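Local coordinates for nucleoporin NUP159 (Saccharomyces cerevisiae, PDB 1XIP), which serves as a nuclear pore complex component whose N-terminal beta-propeller domain tethers the helicase Dbp5 to the pore for mRNA export, at residues S39-D44 against F276-K281; P88-V93 against V100-R105; L108-L113 against R120-F125; N136-I141 against A150-T155. All blocks are in the same frame, centred on the assembly; numbering follows the deposited sequence.

Interaction 1. Residues S39-D44 against F276-K281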
# COMPACT_ATOMS: atom_id res chain seq x y z
N SER A 39 -2.48 -3.74 8.02
CA SER A 39 -1.80 -3.33 6.83
C SER A 39 -1.01 -2.09 7.23
O SER A 39 -1.49 -1.25 7.98
CB SER A 39 -2.79 -3.05 5.73
OG SER A 39 -3.64 -2.01 6.11
N LEU A 40 0.24 -2.01 6.79
CA LEU A 40 1.12 -0.97 7.29
C LEU A 40 1.43 -0.01 6.19
O LEU A 40 1.69 -0.43 5.06
CB LEU A 40 2.41 -1.55 7.85
CG LEU A 40 2.43 -2.74 8.80
CD1 LEU A 40 3.88 -3.19 8.99
CD2 LEU A 40 1.87 -2.35 10.11
N GLN A 41 1.41 1.28 6.50
CA GLN A 41 1.72 2.32 5.54
C GLN A 41 2.63 3.31 6.21
O GLN A 41 2.23 4.45 6.52
CB GLN A 41 0.46 2.99 5.07
CG GLN A 41 -0.30 2.10 4.11
CD GLN A 41 -1.63 2.67 3.74
OE1 GLN A 41 -1.76 3.31 2.69
NE2 GLN A 41 -2.64 2.44 4.59
N ASN A 42 3.86 2.87 6.44
CA ASN A 42 4.73 3.51 7.39
C ASN A 42 5.79 4.42 6.76
O ASN A 42 6.86 4.66 7.35
CB ASN A 42 5.36 2.44 8.27
CG ASN A 42 4.41 1.90 9.30
OD1 ASN A 42 3.19 2.01 9.18
ND2 ASN A 42 4.95 1.29 10.33
N LEU A 43 5.48 4.94 5.56
CA LEU A 43 6.34 5.90 4.90
C LEU A 43 5.52 6.79 4.01
O LEU A 43 4.71 6.31 3.21
CB LEU A 43 7.42 5.19 4.07
CG LEU A 43 8.20 6.10 3.13
CD1 LEU A 43 9.37 6.73 3.89
CD2 LEU A 43 8.71 5.35 1.94
N ASP A 44 5.74 8.09 4.12
CA ASP A 44 5.10 9.07 3.24
C ASP A 44 6.10 10.16 2.87
O ASP A 44 7.06 10.39 3.59
CB ASP A 44 3.88 9.69 3.90
CG ASP A 44 2.95 10.38 2.89
OD1 ASP A 44 3.09 10.13 1.66
OD2 ASP A 44 2.04 11.18 3.23
N PHE A 276 -0.08 -9.10 7.74
CA PHE A 276 -1.43 -8.86 7.29
C PHE A 276 -1.37 -8.50 5.80
O PHE A 276 -0.56 -7.68 5.40
CB PHE A 276 -2.04 -7.71 8.09
CG PHE A 276 -3.49 -7.48 7.81
CD1 PHE A 276 -4.46 -8.21 8.49
CD2 PHE A 276 -3.89 -6.55 6.87
CE1 PHE A 276 -5.82 -8.00 8.23
CE2 PHE A 276 -5.24 -6.33 6.59
CZ PHE A 276 -6.21 -7.05 7.28
N PRO A 277 -2.21 -9.16 5.00
CA PRO A 277 -2.30 -8.90 3.55
C PRO A 277 -2.63 -7.48 3.16
O PRO A 277 -3.68 -6.97 3.55
CB PRO A 277 -3.44 -9.81 3.12
CG PRO A 277 -3.30 -10.95 4.04
CD PRO A 277 -3.07 -10.28 5.40
N TYR A 278 -1.75 -6.85 2.39
CA TYR A 278 -1.99 -5.50 1.90
C TYR A 278 -1.18 -5.26 0.63
O TYR A 278 -0.03 -5.67 0.52
CB TYR A 278 -1.68 -4.44 2.97
CG TYR A 278 -1.83 -3.03 2.46
CD1 TYR A 278 -3.09 -2.49 2.21
CD2 TYR A 278 -0.70 -2.24 2.21
CE1 TYR A 278 -3.23 -1.20 1.71
CE2 TYR A 278 -0.82 -0.96 1.71
CZ TYR A 278 -2.08 -0.44 1.45
OH TYR A 278 -2.20 0.84 0.94
N MSE A 279 -1.81 -4.60 -0.33
CA MSE A 279 -1.19 -4.32 -1.62
C MSE A 279 -0.78 -2.86 -1.67
O MSE A 279 -1.64 -1.98 -1.58
CB MSE A 279 -2.19 -4.63 -2.75
CG MSE A 279 -1.63 -4.48 -4.16
SE MSE A 279 -0.29 -5.85 -4.62
CE MSE A 279 -1.37 -7.46 -4.35
N TYR A 280 0.52 -2.61 -1.82
CA TYR A 280 1.07 -1.25 -1.97
C TYR A 280 0.94 -0.76 -3.41
O TYR A 280 1.25 -1.51 -4.33
CB TYR A 280 2.53 -1.21 -1.50
CG TYR A 280 2.67 -1.52 -0.03
CD1 TYR A 280 2.58 -0.51 0.93
CD2 TYR A 280 2.81 -2.83 0.41
CE1 TYR A 280 2.67 -0.80 2.27
CE2 TYR A 280 2.89 -3.13 1.74
CZ TYR A 280 2.82 -2.11 2.67
OH TYR A 280 2.91 -2.40 4.02
N LYS A 281 0.44 0.46 -3.59
CA LYS A 281 0.24 1.03 -4.91
C LYS A 281 0.73 2.48 -5.02
O LYS A 281 0.40 3.33 -4.21
CB LYS A 281 -1.21 0.92 -5.37
CG LYS A 281 -1.45 1.37 -6.82
CD LYS A 281 -2.90 1.76 -7.09
CE LYS A 281 -3.39 2.90 -6.18
NZ LYS A 281 -4.90 2.99 -6.08
O HOH W 1 0.47 -5.34 6.22
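Phe276 brings its ring atom CD2 to 3.3 Å from Ser39 N, while a water lies 2.7 Å from Phe276 O and takes a weak bond from Leu40 N; Phe276 O also accepts from Ser300 OG. At Tyr278 the two segments come close: Tyr278 CB is 3.3 Å from Ser39 CB. Here CG stands anti to the backbone N (chi1 176°), and the ring beyond it runs on past Ser39 to Gln41, whose extended side chain crosses it at about a right angle. Gln41 OE1 comes within 3.1 Å of Tyr278 OH, while Gln41 NE2 donates to Leu132 O; Ser39 OG likewise has its partner in Phe130 O. Two residues on, Tyr280 receives Tyr278 CD2 over the centre of its ring, 3.5 Å above the plane. The Tyr280 hydroxyl then reaches across to donate a short hydrogen bond, 2.5 Å from OH to Leu40 O, tilted 24° from the carbonyl plane. The Leu40 carbonyl, in a loop, thus has a side-chain hydroxyl as donor. The contact lies near the centre of the beta-propeller, where the segments leading into the inner strands of two blades meet.

Interaction 2. Residues P88-V93 against V100-R105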
# COMPACT_ATOMS: atom_id res chain seq x y z
N PRO A 88 5.18 2.59 19.76
CA PRO A 88 5.18 1.14 19.50
C PRO A 88 4.41 0.62 18.25
O PRO A 88 5.00 -0.07 17.39
CB PRO A 88 4.58 0.56 20.79
CG PRO A 88 4.94 1.56 21.84
CD PRO A 88 4.81 2.89 21.16
N ASP A 89 3.12 0.90 18.15
CA ASP A 89 2.31 0.13 17.21
C ASP A 89 1.89 0.88 15.94
O ASP A 89 0.73 0.85 15.58
CB ASP A 89 1.06 -0.40 17.94
CG ASP A 89 0.79 -1.88 17.68
OD1 ASP A 89 1.67 -2.74 18.00
OD2 ASP A 89 -0.30 -2.28 17.18
N VAL A 90 2.80 1.54 15.24
CA VAL A 90 2.31 2.37 14.14
C VAL A 90 2.10 1.67 12.81
O VAL A 90 2.92 0.85 12.39
CB VAL A 90 2.96 3.80 14.00
CG1 VAL A 90 4.08 4.00 14.98
CG2 VAL A 90 3.36 4.11 12.56
N ILE A 91 0.96 1.99 12.19
CA ILE A 91 0.52 1.31 10.99
C ILE A 91 0.28 2.28 9.85
O ILE A 91 0.08 1.87 8.70
CB ILE A 91 -0.75 0.47 11.29
CG1 ILE A 91 -1.90 1.35 11.78
CG2 ILE A 91 -0.44 -0.59 12.34
CD1 ILE A 91 -3.25 0.76 11.52
N PHE A 92 0.33 3.57 10.16
CA PHE A 92 -0.10 4.59 9.23
C PHE A 92 0.54 5.94 9.52
O PHE A 92 0.50 6.43 10.63
CB PHE A 92 -1.63 4.74 9.24
CG PHE A 92 -2.13 5.81 8.32
CD1 PHE A 92 -2.42 5.52 6.99
CD2 PHE A 92 -2.30 7.12 8.78
CE1 PHE A 92 -2.89 6.51 6.12
CE2 PHE A 92 -2.77 8.12 7.91
CZ PHE A 92 -3.08 7.80 6.58
N VAL A 93 1.05 6.55 8.47
CA VAL A 93 1.85 7.75 8.58
C VAL A 93 1.57 8.54 7.29
O VAL A 93 1.45 7.93 6.22
CB VAL A 93 3.33 7.35 8.74
CG1 VAL A 93 4.21 7.76 7.55
CG2 VAL A 93 3.88 7.79 10.07
N VAL A 100 1.22 16.11 10.31
CA VAL A 100 1.49 14.72 10.01
C VAL A 100 0.54 13.84 10.84
O VAL A 100 0.44 13.99 12.05
CB VAL A 100 2.95 14.36 10.30
CG1 VAL A 100 3.21 12.91 10.01
CG2 VAL A 100 3.88 15.18 9.47
N LEU A 101 -0.17 12.95 10.19
CA LEU A 101 -1.00 12.05 10.95
C LEU A 101 -0.24 10.77 11.20
O LEU A 101 0.46 10.29 10.33
CB LEU A 101 -2.34 11.79 10.26
CG LEU A 101 -3.15 13.06 9.94
CD1 LEU A 101 -4.43 12.70 9.26
CD2 LEU A 101 -3.42 13.87 11.19
N VAL A 102 -0.34 10.26 12.42
CA VAL A 102 0.25 9.00 12.79
C VAL A 102 -0.83 8.17 13.46
O VAL A 102 -1.50 8.62 14.38
CB VAL A 102 1.42 9.18 13.75
CG1 VAL A 102 1.87 7.82 14.32
CG2 VAL A 102 2.59 9.91 13.06
N SER A 103 -0.99 6.94 13.01
CA SER A 103 -1.98 6.07 13.59
C SER A 103 -1.36 4.77 14.04
O SER A 103 -0.58 4.15 13.30
CB SER A 103 -3.07 5.80 12.59
OG SER A 103 -4.19 5.27 13.22
N THR A 104 -1.68 4.37 15.26
CA THR A 104 -1.49 2.98 15.68
C THR A 104 -2.80 2.22 15.42
O THR A 104 -3.72 2.74 14.78
CB THR A 104 -1.13 2.87 17.20
OG1 THR A 104 -2.25 3.29 18.00
CG2 THR A 104 0.00 3.82 17.60
N ARG A 105 -2.88 1.00 15.93
CA ARG A 105 -4.10 0.22 15.84
C ARG A 105 -5.21 0.83 16.70
O ARG A 105 -6.41 0.67 16.39
CB ARG A 105 -3.82 -1.23 16.22
CG ARG A 105 -3.51 -2.14 15.03
CD ARG A 105 -2.52 -3.26 15.31
NE ARG A 105 -3.12 -4.48 15.91
CZ ARG A 105 -4.25 -5.10 15.48
NH1 ARG A 105 -4.97 -4.62 14.46
NH2 ARG A 105 -4.66 -6.20 16.10
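Ile91 and Phe92 both turn their N-H groups to Ser103 O, and the two bonds are unequal. Ile91 N lies 2.9 Å from Ser103 O in an almost straight bond (N-H...O 177°), whereas the bond from Phe92 N, at 3.3 Å, is weak and bent. Ser103 N returns a good bond to Phe92 O, also 2.9 Å long, and Phe92 CB packs on Ser103 CB. Two residues facing one make this a classic beta bulge, set in the hairpin of the first two strands of a propeller blade. Val90 O accepts from Asn42 ND2, and Ile91 pairs through its backbone with Gln41. Past the bulge the pairing is regular antiparallel: Val93 and Val102 lie side by side, pointing the same way, with Val93 CG2 3.9 Å from Val102 CG2. Ser103 OG, anti to the backbone N (chi1 -165°), donates to Thr104 O at 3.0 Å, in the carbonyl plane and on a lone pair. Thr104 OG1 accepts from the backbone N atoms of Asn106 and Ala107. Asp89 OD2 approaches the edge of the Arg105 guanidinium in its plane, but the salt bridge to Arg105 NE is long at 3.8 Å, and Arg105 NH1 adds a weak bond to Val129 O.

Interaction 3. Residues L108-L113 against R120-F125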
# COMPACT_ATOMS: atom_id res chain seq x y z
N LEU A 108 -5.26 7.63 16.81
CA LEU A 108 -4.75 8.50 15.75
C LEU A 108 -4.09 9.72 16.38
O LEU A 108 -4.61 10.27 17.36
CB LEU A 108 -5.92 8.96 14.89
CG LEU A 108 -5.82 9.36 13.40
CD1 LEU A 108 -6.66 10.62 13.14
CD2 LEU A 108 -4.40 9.55 12.89
N TYR A 109 -2.96 10.17 15.82
CA TYR A 109 -2.20 11.29 16.40
C TYR A 109 -1.83 12.30 15.35
O TYR A 109 -1.67 11.96 14.18
CB TYR A 109 -0.91 10.81 17.08
CG TYR A 109 -1.13 9.78 18.14
CD1 TYR A 109 -1.60 10.16 19.40
CD2 TYR A 109 -0.90 8.43 17.89
CE1 TYR A 109 -1.83 9.22 20.39
CE2 TYR A 109 -1.13 7.47 18.88
CZ TYR A 109 -1.59 7.88 20.12
OH TYR A 109 -1.82 6.95 21.10
N SER A 110 -1.67 13.55 15.80
CA SER A 110 -1.30 14.67 14.95
C SER A 110 -0.02 15.34 15.43
O SER A 110 0.10 15.69 16.61
CB SER A 110 -2.39 15.71 14.99
OG SER A 110 -2.86 15.98 13.69
N LEU A 111 0.92 15.56 14.52
CA LEU A 111 2.07 16.41 14.82
C LEU A 111 2.01 17.69 13.99
O LEU A 111 1.83 17.66 12.78
CB LEU A 111 3.38 15.66 14.58
CG LEU A 111 4.65 16.51 14.47
CD1 LEU A 111 5.17 16.86 15.85
CD2 LEU A 111 5.70 15.76 13.68
N ASP A 112 2.15 18.82 14.66
CA ASP A 112 2.04 20.10 14.01
C ASP A 112 3.39 20.42 13.40
O ASP A 112 4.39 20.44 14.10
CB ASP A 112 1.66 21.13 15.06
CG ASP A 112 1.18 22.44 14.47
OD1 ASP A 112 1.41 22.71 13.25
OD2 ASP A 112 0.57 23.28 15.17
N LEU A 113 3.44 20.65 12.10
CA LEU A 113 4.73 20.73 11.41
C LEU A 113 5.39 22.07 11.60
O LEU A 113 6.56 22.24 11.29
CB LEU A 113 4.60 20.42 9.91
CG LEU A 113 4.48 18.95 9.51
CD1 LEU A 113 3.89 18.87 8.12
CD2 LEU A 113 5.82 18.24 9.55
N ARG A 120 -0.46 15.70 19.41
CA ARG A 120 -1.79 15.55 19.97
C ARG A 120 -2.43 14.22 19.64
O ARG A 120 -2.15 13.63 18.61
CB ARG A 120 -2.69 16.68 19.47
CG ARG A 120 -2.53 17.98 20.25
CD ARG A 120 -3.43 19.12 19.77
NE ARG A 120 -3.88 19.98 20.87
CZ ARG A 120 -5.15 20.13 21.26
NH1 ARG A 120 -6.14 19.48 20.64
NH2 ARG A 120 -5.44 20.94 22.27
N THR A 121 -3.28 13.75 20.54
CA THR A 121 -4.18 12.64 20.25
C THR A 121 -5.33 13.23 19.47
O THR A 121 -5.91 14.23 19.89
CB THR A 121 -4.69 11.99 21.57
OG1 THR A 121 -3.60 11.35 22.25
CG2 THR A 121 -5.65 10.83 21.28
N VAL A 122 -5.65 12.65 18.31
CA VAL A 122 -6.82 13.10 17.58
C VAL A 122 -8.03 12.34 18.07
O VAL A 122 -9.05 12.94 18.42
CB VAL A 122 -6.68 12.94 16.06
CG1 VAL A 122 -7.92 13.48 15.34
CG2 VAL A 122 -5.42 13.64 15.57
N THR A 123 -7.91 11.02 18.11
CA THR A 123 -8.99 10.19 18.61
C THR A 123 -8.53 8.78 18.96
O THR A 123 -7.41 8.37 18.62
CB THR A 123 -10.20 10.19 17.62
OG1 THR A 123 -11.38 9.73 18.29
CG2 THR A 123 -10.01 9.18 16.48
N SER A 124 -9.39 8.06 19.68
CA SER A 124 -9.25 6.64 19.91
C SER A 124 -10.34 5.90 19.15
O SER A 124 -11.37 6.48 18.79
CB SER A 124 -9.35 6.33 21.40
OG SER A 124 -8.13 6.59 22.05
N PHE A 125 -10.09 4.62 18.88
CA PHE A 125 -11.01 3.80 18.11
C PHE A 125 -11.67 2.83 19.08
O PHE A 125 -11.00 2.26 19.93
CB PHE A 125 -10.26 3.02 17.03
CG PHE A 125 -9.37 3.89 16.12
CD1 PHE A 125 -9.93 4.86 15.29
CD2 PHE A 125 -8.00 3.68 16.08
CE1 PHE A 125 -9.12 5.64 14.45
CE2 PHE A 125 -7.18 4.44 15.24
CZ PHE A 125 -7.74 5.42 14.43
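In the outer hairpin of a propeller blade, Leu108 faces both Val122 and Thr123, so that the pairing of the last two strands is interrupted by a classic beta bulge. Leu108 N donates to Thr123 O at 2.9 Å; in the other direction Leu108 O takes a firm bond from Val122 N, 2.8 Å long, and a weak one from Thr123 N. Beyond the bulge the register settles, and Ser110 and Arg120 form a hydrogen-bonded pair whose two backbone bonds both measure 2.9 Å between N and O. The extra residue brings Val122 onto the same side as Leu108 and Ser110. Leu108 and Val122 lie side by side, with Leu108 CD1 3.7 Å from Val122 CB, while Val122 CG2 rests on Ser110 CB. Phe125 adds the tip of its ring, CZ, against Leu108 CB. Tyr109 and Thr121 occupy the other face. Tyr109 CG stands beside the backbone N (chi1 -57°); the ring has Arg120 O at its edge, in plane, and Thr121 OG1 is 3.3 Å from Tyr109 CE1. Leu108 and Phe125 touch strand 138-143 of the next blade, and the bulged outermost strand closes this four-stranded antiparallel blade of the beta-propeller.

Interaction 4. Residues N136-I141 against A150-T155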
# COMPACT_ATOMS: atom_id res chain seq x y z
N ASN A 136 -9.13 13.36 1.14
CA ASN A 136 -8.88 14.80 1.17
C ASN A 136 -8.74 15.27 2.59
O ASN A 136 -7.64 15.26 3.15
CB ASN A 136 -9.97 15.57 0.43
CG ASN A 136 -9.91 15.37 -1.07
OD1 ASN A 136 -8.92 15.71 -1.71
ND2 ASN A 136 -10.97 14.80 -1.63
N ASN A 137 -9.85 15.67 3.17
CA ASN A 137 -9.92 16.01 4.58
C ASN A 137 -10.61 14.90 5.34
O ASN A 137 -11.24 15.14 6.38
CB ASN A 137 -10.69 17.32 4.78
CG ASN A 137 -10.02 18.48 4.12
OD1 ASN A 137 -8.84 18.76 4.37
ND2 ASN A 137 -10.74 19.16 3.24
N THR A 138 -10.52 13.69 4.83
CA THR A 138 -11.19 12.59 5.48
C THR A 138 -10.31 11.35 5.55
O THR A 138 -9.50 11.08 4.64
CB THR A 138 -12.56 12.30 4.81
OG1 THR A 138 -12.33 11.75 3.52
CG2 THR A 138 -13.32 13.59 4.47
N LEU A 139 -10.46 10.62 6.65
CA LEU A 139 -9.75 9.37 6.88
C LEU A 139 -10.72 8.25 6.78
O LEU A 139 -11.67 8.21 7.54
CB LEU A 139 -9.16 9.35 8.27
CG LEU A 139 -7.65 9.52 8.36
CD1 LEU A 139 -7.21 9.35 9.79
CD2 LEU A 139 -6.97 8.51 7.48
N VAL A 140 -10.48 7.34 5.84
CA VAL A 140 -11.33 6.17 5.71
C VAL A 140 -10.71 5.01 6.47
O VAL A 140 -9.55 4.70 6.28
CB VAL A 140 -11.58 5.79 4.25
CG1 VAL A 140 -12.60 4.65 4.19
CG2 VAL A 140 -12.09 6.99 3.46
N ILE A 141 -11.50 4.39 7.33
CA ILE A 141 -10.98 3.47 8.33
C ILE A 141 -11.67 2.11 8.25
O ILE A 141 -12.91 2.03 8.29
CB ILE A 141 -11.13 4.09 9.75
CG1 ILE A 141 -10.18 5.27 9.91
CG2 ILE A 141 -10.87 3.05 10.83
CD1 ILE A 141 -10.53 6.22 11.03
N ALA A 150 -15.86 6.63 8.28
CA ALA A 150 -15.27 7.86 7.77
C ALA A 150 -15.07 8.90 8.87
O ALA A 150 -16.02 9.22 9.59
CB ALA A 150 -16.12 8.44 6.65
N LEU A 151 -13.84 9.40 8.99
CA LEU A 151 -13.50 10.45 9.94
C LEU A 151 -13.25 11.75 9.20
O LEU A 151 -12.35 11.83 8.37
CB LEU A 151 -12.24 10.07 10.71
CG LEU A 151 -12.12 10.38 12.21
CD1 LEU A 151 -10.73 10.89 12.54
CD2 LEU A 151 -13.20 11.32 12.72
N ASP A 152 -14.07 12.76 9.48
CA ASP A 152 -13.80 14.10 8.97
C ASP A 152 -12.71 14.75 9.82
O ASP A 152 -12.83 14.85 11.03
CB ASP A 152 -15.06 14.98 8.96
CG ASP A 152 -14.93 16.18 8.01
OD1 ASP A 152 -14.13 17.10 8.29
OD2 ASP A 152 -15.58 16.30 6.95
N LEU A 153 -11.63 15.17 9.17
CA LEU A 153 -10.51 15.72 9.89
C LEU A 153 -10.73 17.17 10.37
O LEU A 153 -10.14 17.60 11.35
CB LEU A 153 -9.23 15.57 9.07
CG LEU A 153 -8.75 14.11 8.99
CD1 LEU A 153 -7.66 13.95 7.92
CD2 LEU A 153 -8.28 13.56 10.35
N ARG A 154 -11.62 17.88 9.69
CA ARG A 154 -11.99 19.25 10.07
C ARG A 154 -12.88 19.32 11.33
O ARG A 154 -12.69 20.19 12.17
CB ARG A 154 -12.65 19.98 8.89
CG ARG A 154 -11.92 21.27 8.44
CD ARG A 154 -12.31 21.77 7.02
NE ARG A 154 -13.03 23.06 7.04
CZ ARG A 154 -14.26 23.27 6.54
NH1 ARG A 154 -14.94 22.27 5.97
NH2 ARG A 154 -14.83 24.47 6.62
N THR A 155 -13.84 18.39 11.45
CA THR A 155 -14.89 18.45 12.48
C THR A 155 -14.80 17.33 13.53
O THR A 155 -15.56 17.33 14.50
CB THR A 155 -16.31 18.41 11.84
OG1 THR A 155 -16.75 17.05 11.74
CG2 THR A 155 -16.29 18.88 10.38
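Leu139 and Leu151 stand opposite each other across two antiparallel strands, their CB atoms 4.0 Å apart, and form the middle of a row of apolar bumps on one face of the hairpin. Ile141 extends the row at one end, laying CD1 4.2 Å from Leu151 CB, beside the base of that leucine. At the other end Leu153 lies against the Asn137 peptide, with Leu153 CB 3.4 Å from Asn137 O; its CG, anti to the carbonyl carbon (chi1 -71°), is also close to that oxygen, and its CD2 edges up to Leu139 CD1. The same Asn137 carbonyl accepts from Leu153 N at 2.8 Å, so backbone bond and side-chain cover fall on one spot. Leu139 and Leu151 bond to each other in both directions through their backbones. On the reverse face Ala150 pairs with Val140, and Thr138 CG2 lies 4.3 Å from Asp152 OD2. Asp152 OD1 accepts from Arg154 N at 3.0 Å, an Asx turn where the pairing ends. The hairpin forms the two middle strands of its blade, flanked by strands 129-134 and 158-165, and its leucine face meets strand 107-112, where Leu108 of the preceding blade fits against Leu139 and Leu151.

The four contacts run from the propeller's axis to its rim. Interaction 1, whose centre lies about 4 Å from that of the chain, joins segments far apart in sequence, through aromatic and polar side chains and a water; the other three are local hairpins held chiefly by backbone bonds. Interactions 2 and 3 share one sheet, where strands 99-104 and 107-112 are neighbours, and each carries a bulge; the first is buried, the second partly exposed at the outer edge. Interaction 4, partly buried, belongs to the next blade and has regular pairing. Gln41 N and Ile91 O tie interaction 1 to interaction 2, whereas interaction 4 meets interactions 2 and 3 through apolar side chains, such as Leu153 against Leu101 and Ile141 against Phe125.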